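PDB 6BJ5: serine proteinase inhibitor 1 from Myxoma virus, which inhibits serine proteases as a viral serpin and is important for the virulence of the virus. Local coordinates for the interface of chains A and B. Coordinates in Å, arbitrary orientation; residue numbers count along the deposited sequence, not the author numbering. Chains: chain A, Serine proteinase inhibitor 1; chain B, Serine proteinase inhibitor 1.

Contact 1: the interface of chains A and B. Residues chain A 33-35, 212, 251, 299; chain B 18, 20, 30-32.
The ring of B:Phe18 lies between chain A side chains and its own sheet. Over the rim of one face stands the CE1/CZ end of A:Phe251, with CE1 3.6 Å from B:Phe18 CE2. The two side chains meet tip to tip. On the opposite face, also toward the rim, lies the backbone N of B:Gly32, from strand 27-34 of the same chain. At the edge, in the ring plane, the terminal methyl of A:Ile299 closes in, with CD1 3.5 Å from B:Phe18 CE1. The branch methyl CG2 of A:Ile299 touches the same end more loosely. CG of B:Phe18 stands between its backbone N and carbonyl carbon (chi1 66°), which turns the ring toward strand 293-302.

A:Met212 crosses the base of this ring. Its chain bends at chi3 (-77°) and brings CE to 3.6 Å from B:Phe18 CD1. The same methyl is 3.7 Å from B:Ile20 CG1, so one methyl touches two residues of strand 16-22. An antiparallel bridge between A:Met212 and B:Ile20 ties strand 210-217 to that strand. A:Val34 adds a looser methyl contact at the ring tip.

The backbones pair as well. A:Phe35 N donates to B:Met31 O at 2.7 Å, and B:Met31 N donates to A:Phe35 O at 2.8 Å. This reciprocal pair joins strand 33-35 to strand 27-34 in antiparallel fashion. The site holds the C-terminal piece of the serpin, chain B, in the hydrophobic core and the sheet framework of chain A.

Contact 2: the interface of chains A and B. Residues chain A 36-38, 72, 148; chain B 22, 27-30.
A:Ser36 OG donates a hydrogen bond to the backbone O of B:Leu29 at 2.8 Å. The hydroxyl approaches almost in line with the carbonyl bond (C=O...OG angle 173°). It gets there with OG anti to its backbone N (chi1 175°). In this serpin, A:Ser36 comes just before helix 37-49, and the helix start faces strand 27-34 of chain B. The backbone of B:Leu29 is kinked (psi -46°), and the carbonyl oxygens of B:Val28 and B:Leu29 both turn toward A:Ser36 to A:Tyr38. The O of B:Val28 lies near the helix N-terminus, whose dipole may favour it there.

A:Pro37 crosses B:Val28 at a slant, with CG 3.5 Å from B:Val28 CG1. The methyl CD2 of B:Leu29 serves two rings. It sits over the centre of the A:Phe72 face, 3.9 Å from the ring centroid, as a CH-pi contact. It also lies over one face of A:Tyr38, near the rim, 3.8 Å from CG. A:Tyr38 lies alongside B:Leu29, both reaching in one direction. The methyl CG2 of B:Thr27 meets A:Tyr38 CD1 at 3.6 Å. At the in-plane edge of A:Phe72 lies B:His22 CD2, 3.9 Å from CE2.

A:Val148 and B:Phe30 pass alongside, heading opposite ways. CG1 of A:Val148 is 3.5 Å from B:Phe30 CZ, and the backbone O of A:Val148 lies at the edge of that ring.

Contact 1: the interface of chains A and B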
loop_
_atom_site.group_PDB
_atom_site.type_symbol
_atom_site.label_atom_id
_atom_site.label_comp_id
_atom_site.label_asym_id
_atom_site.label_seq_id
_atom_site.Cartn_x
_atom_site.Cartn_y
_atom_site.Cartn_z
ATOM N N VAL A 33 10.658 0.131 -3.335
ATOM C CA VAL A 33 9.706 -0.085 -2.259
ATOM C C VAL A 33 8.305 0.127 -2.802
ATOM O O VAL A 33 8.059 1.096 -3.530
ATOM C CB VAL A 33 9.973 0.860 -1.079
ATOM C CG1 VAL A 33 8.962 0.622 0.038
ATOM C CG2 VAL A 33 11.396 0.697 -0.589
ATOM N N VAL A 34 7.398 -0.781 -2.457
ATOM C CA VAL A 34 5.983 -0.667 -2.778
ATOM C C VAL A 34 5.187 -0.735 -1.480
ATOM O O VAL A 34 5.584 -1.380 -0.503
ATOM C CB VAL A 34 5.534 -1.752 -3.775
ATOM C CG1 VAL A 34 6.324 -1.619 -5.061
ATOM C CG2 VAL A 34 5.739 -3.124 -3.179
ATOM N N PHE A 35 4.047 -0.065 -1.469
ATOM C CA PHE A 35 3.354 0.173 -0.214
ATOM C C PHE A 35 1.864 0.339 -0.497
ATOM O O PHE A 35 1.463 0.721 -1.602
ATOM C CB PHE A 35 3.944 1.424 0.446
ATOM C CG PHE A 35 3.287 1.833 1.708
ATOM C CD1 PHE A 35 3.224 0.984 2.794
ATOM C CD2 PHE A 35 2.697 3.085 1.797
ATOM C CE1 PHE A 35 2.617 1.393 3.981
ATOM C CE2 PHE A 35 2.093 3.490 2.936
ATOM C CZ PHE A 35 2.052 2.633 4.050
ATOM N N MET A 212 -2.961 5.294 -12.627
ATOM C CA MET A 212 -1.605 5.431 -12.119
ATOM C C MET A 212 -1.100 6.837 -12.382
ATOM O O MET A 212 -1.142 7.322 -13.513
ATOM C CB MET A 212 -0.653 4.395 -12.716
ATOM C CG MET A 212 0.777 4.580 -12.217
ATOM S SD MET A 212 1.967 3.312 -12.708
ATOM C CE MET A 212 1.508 1.990 -11.584
ATOM N N PHE A 251 7.992 -3.314 -14.408
ATOM C CA PHE A 251 8.583 -3.575 -13.105
ATOM C C PHE A 251 7.723 -4.530 -12.292
ATOM O O PHE A 251 6.493 -4.591 -12.431
ATOM C CB PHE A 251 8.848 -2.284 -12.326
ATOM C CG PHE A 251 7.628 -1.467 -12.026
ATOM C CD1 PHE A 251 6.867 -1.717 -10.886
ATOM C CD2 PHE A 251 7.257 -0.422 -12.864
ATOM C CE1 PHE A 251 5.739 -0.933 -10.593
ATOM C CE2 PHE A 251 6.137 0.355 -12.580
ATOM C CZ PHE A 251 5.374 0.088 -11.434
ATOM N N ILE A 299 3.687 -5.345 -6.460
ATOM C CA ILE A 299 3.117 -4.606 -7.584
ATOM C C ILE A 299 3.829 -5.074 -8.844
ATOM O O ILE A 299 5.052 -5.276 -8.841
ATOM C CB ILE A 299 3.226 -3.066 -7.411
ATOM C CG1 ILE A 299 2.492 -2.628 -6.135
ATOM C CG2 ILE A 299 2.554 -2.320 -8.570
ATOM C CD1 ILE A 299 2.649 -1.193 -5.756
ATOM N N PHE B 18 5.332 6.126 -8.271
ATOM C CA PHE B 18 4.003 5.906 -8.812
ATOM C C PHE B 18 3.002 5.796 -7.668
ATOM O O PHE B 18 3.335 5.387 -6.552
ATOM C CB PHE B 18 3.939 4.673 -9.728
ATOM C CG PHE B 18 4.176 3.393 -9.008
ATOM C CD1 PHE B 18 3.126 2.713 -8.428
ATOM C CD2 PHE B 18 5.452 2.892 -8.877
ATOM C CE1 PHE B 18 3.342 1.572 -7.737
ATOM C CE2 PHE B 18 5.663 1.748 -8.188
ATOM C CZ PHE B 18 4.610 1.084 -7.609
ATOM N N ILE B 20 -1.093 4.501 -7.284
ATOM C CA ILE B 20 -2.311 3.945 -7.847
ATOM C C ILE B 20 -3.445 4.389 -6.943
ATOM O O ILE B 20 -3.458 4.052 -5.754
ATOM C CB ILE B 20 -2.243 2.419 -7.958
ATOM C CG1 ILE B 20 -1.175 2.016 -8.976
ATOM C CG2 ILE B 20 -3.604 1.865 -8.332
ATOM C CD1 ILE B 20 -0.965 0.530 -9.079
ATOM N N PHE B 30 -2.295 2.087 -3.804
ATOM C CA PHE B 30 -0.922 1.606 -3.818
ATOM C C PHE B 30 0.024 2.730 -4.209
ATOM O O PHE B 30 -0.320 3.620 -4.992
ATOM C CB PHE B 30 -0.716 0.436 -4.799
ATOM C CG PHE B 30 -1.528 -0.780 -4.474
ATOM C CD1 PHE B 30 -1.086 -1.674 -3.517
ATOM C CD2 PHE B 30 -2.743 -1.018 -5.100
ATOM C CE1 PHE B 30 -1.833 -2.811 -3.198
ATOM C CE2 PHE B 30 -3.492 -2.146 -4.790
ATOM C CZ PHE B 30 -3.035 -3.051 -3.839
ATOM N N MET B 31 1.249 2.617 -3.710
ATOM C CA MET B 31 2.335 3.530 -3.996
ATOM C C MET B 31 3.622 2.742 -4.103
ATOM O O MET B 31 3.761 1.658 -3.527
ATOM C CB MET B 31 2.621 4.490 -2.862
ATOM C CG MET B 31 1.678 5.541 -2.510
ATOM S SD MET B 31 2.603 6.215 -1.118
ATOM C CE MET B 31 3.890 7.141 -1.959
ATOM N N GLY B 32 4.605 3.364 -4.744
ATOM C CA GLY B 32 5.949 2.835 -4.698
ATOM C C GLY B 32 6.950 3.783 -5.309
ATOM O O GLY B 32 6.599 4.672 -6.092
#

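Contact 2: the interface of chains A and B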
loop_
_atom_site.group_PDB
_atom_site.type_symbol
_atom_site.label_atom_id
_atom_site.label_comp_id
_atom_site.label_asym_id
_atom_site.label_seq_id
_atom_site.Cartn_x
_atom_site.Cartn_y
_atom_site.Cartn_z
ATOM N N SER A 36 1.034 0.016 0.487
ATOM C CA SER A 36 -0.389 0.273 0.337
ATOM C C SER A 36 -0.850 1.154 1.472
ATOM O O SER A 36 -1.081 0.649 2.585
ATOM C CB SER A 36 -1.209 -1.001 0.319
ATOM O OG SER A 36 -2.586 -0.637 0.278
ATOM N N PRO A 37 -0.971 2.469 1.256
ATOM C CA PRO A 37 -1.620 3.320 2.265
ATOM C C PRO A 37 -3.052 2.905 2.572
ATOM O O PRO A 37 -3.466 2.973 3.731
ATOM C CB PRO A 37 -1.528 4.718 1.644
ATOM C CG PRO A 37 -1.269 4.485 0.207
ATOM C CD PRO A 37 -0.464 3.256 0.124
ATOM N N TYR A 38 -3.839 2.502 1.572
ATOM C CA TYR A 38 -5.203 2.057 1.846
ATOM C C TYR A 38 -5.210 0.832 2.751
ATOM O O TYR A 38 -6.016 0.732 3.681
ATOM C CB TYR A 38 -5.907 1.714 0.553
ATOM C CG TYR A 38 -7.330 1.254 0.734
ATOM C CD1 TYR A 38 -8.341 2.173 0.952
ATOM C CD2 TYR A 38 -7.665 -0.090 0.699
ATOM C CE1 TYR A 38 -9.647 1.779 1.097
ATOM C CE2 TYR A 38 -8.976 -0.500 0.860
ATOM C CZ TYR A 38 -9.963 0.451 1.054
ATOM O OH TYR A 38 -11.279 0.101 1.214
ATOM N N PHE A 72 -11.225 -2.658 -6.964
ATOM C CA PHE A 72 -10.268 -3.387 -6.142
ATOM C C PHE A 72 -11.016 -4.224 -5.115
ATOM O O PHE A 72 -12.032 -3.789 -4.572
ATOM C CB PHE A 72 -9.298 -2.431 -5.440
ATOM C CG PHE A 72 -9.961 -1.485 -4.490
ATOM C CD1 PHE A 72 -9.967 -1.748 -3.124
ATOM C CD2 PHE A 72 -10.550 -0.314 -4.956
ATOM C CE1 PHE A 72 -10.566 -0.863 -2.231
ATOM C CE2 PHE A 72 -11.161 0.575 -4.083
ATOM C CZ PHE A 72 -11.169 0.301 -2.708
ATOM N N VAL A 148 -5.626 -6.147 0.221
ATOM C CA VAL A 148 -6.024 -5.299 -0.898
ATOM C C VAL A 148 -5.531 -5.959 -2.174
ATOM O O VAL A 148 -4.369 -6.382 -2.248
ATOM C CB VAL A 148 -5.468 -3.862 -0.793
ATOM C CG1 VAL A 148 -6.011 -3.039 -1.924
ATOM C CG2 VAL A 148 -5.847 -3.218 0.525
ATOM N N HIS B 22 -7.819 5.717 -6.490
ATOM C CA HIS B 22 -9.214 5.522 -6.880
ATOM C C HIS B 22 -9.795 6.890 -7.227
ATOM O O HIS B 22 -9.825 7.778 -6.368
ATOM C CB HIS B 22 -9.964 4.858 -5.729
ATOM C CG HIS B 22 -11.390 4.504 -6.013
ATOM N ND1 HIS B 22 -12.448 5.228 -5.508
ATOM C CD2 HIS B 22 -11.932 3.450 -6.670
ATOM C CE1 HIS B 22 -13.581 4.661 -5.883
ATOM N NE2 HIS B 22 -13.297 3.581 -6.588
ATOM N N THR B 27 -8.562 8.204 -3.363
ATOM C CA THR B 27 -8.002 7.344 -2.325
ATOM C C THR B 27 -6.773 6.649 -2.903
ATOM O O THR B 27 -6.874 5.984 -3.937
ATOM C CB THR B 27 -9.031 6.307 -1.862
ATOM O OG1 THR B 27 -10.172 6.967 -1.298
ATOM C CG2 THR B 27 -8.421 5.348 -0.809
ATOM N N VAL B 28 -5.619 6.812 -2.259
ATOM C CA VAL B 28 -4.396 6.166 -2.732
ATOM C C VAL B 28 -4.408 4.699 -2.298
ATOM O O VAL B 28 -4.345 4.390 -1.106
ATOM C CB VAL B 28 -3.144 6.886 -2.230
ATOM C CG1 VAL B 28 -1.859 6.209 -2.789
ATOM C CG2 VAL B 28 -3.243 8.367 -2.591
ATOM N N LEU B 29 -4.545 3.796 -3.276
ATOM C CA LEU B 29 -4.592 2.356 -3.032
ATOM C C LEU B 29 -3.203 1.737 -2.895
ATOM O O LEU B 29 -2.951 0.944 -1.980
ATOM C CB LEU B 29 -5.349 1.694 -4.173
ATOM C CG LEU B 29 -6.768 2.231 -4.289
ATOM C CD1 LEU B 29 -7.417 1.712 -5.545
ATOM C CD2 LEU B 29 -7.552 1.807 -3.054
ATOM N N PHE B 30 -2.295 2.087 -3.804
ATOM C CA PHE B 30 -0.922 1.606 -3.818
ATOM C C PHE B 30 0.024 2.730 -4.209
ATOM O O PHE B 30 -0.320 3.620 -4.992
ATOM C CB PHE B 30 -0.716 0.436 -4.799
ATOM C CG PHE B 30 -1.528 -0.780 -4.474
ATOM C CD1 PHE B 30 -1.086 -1.674 -3.517
ATOM C CD2 PHE B 30 -2.743 -1.018 -5.100
ATOM C CE1 PHE B 30 -1.833 -2.811 -3.198
ATOM C CE2 PHE B 30 -3.492 -2.146 -4.790
ATOM C CZ PHE B 30 -3.035 -3.051 -3.839
#

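Contact 1 and contact 2 lie about 9 Å apart, measured between the centres of their C-alpha atoms. They share B:Phe30. Strands 16-22 and 27-34 of chain B run through both. On chain A, contact 1 includes A:Phe35 and contact 2 begins at A:Ser36, so one continuous stretch of backbone serves both. The two contacts are neighbouring parts of one interface. Chain A and chain B are successive pieces of one serpin, as in a serpin cut near its reactive bond. The interface would then be part of the original fold, and may be what keeps the pieces together after the chain is broken.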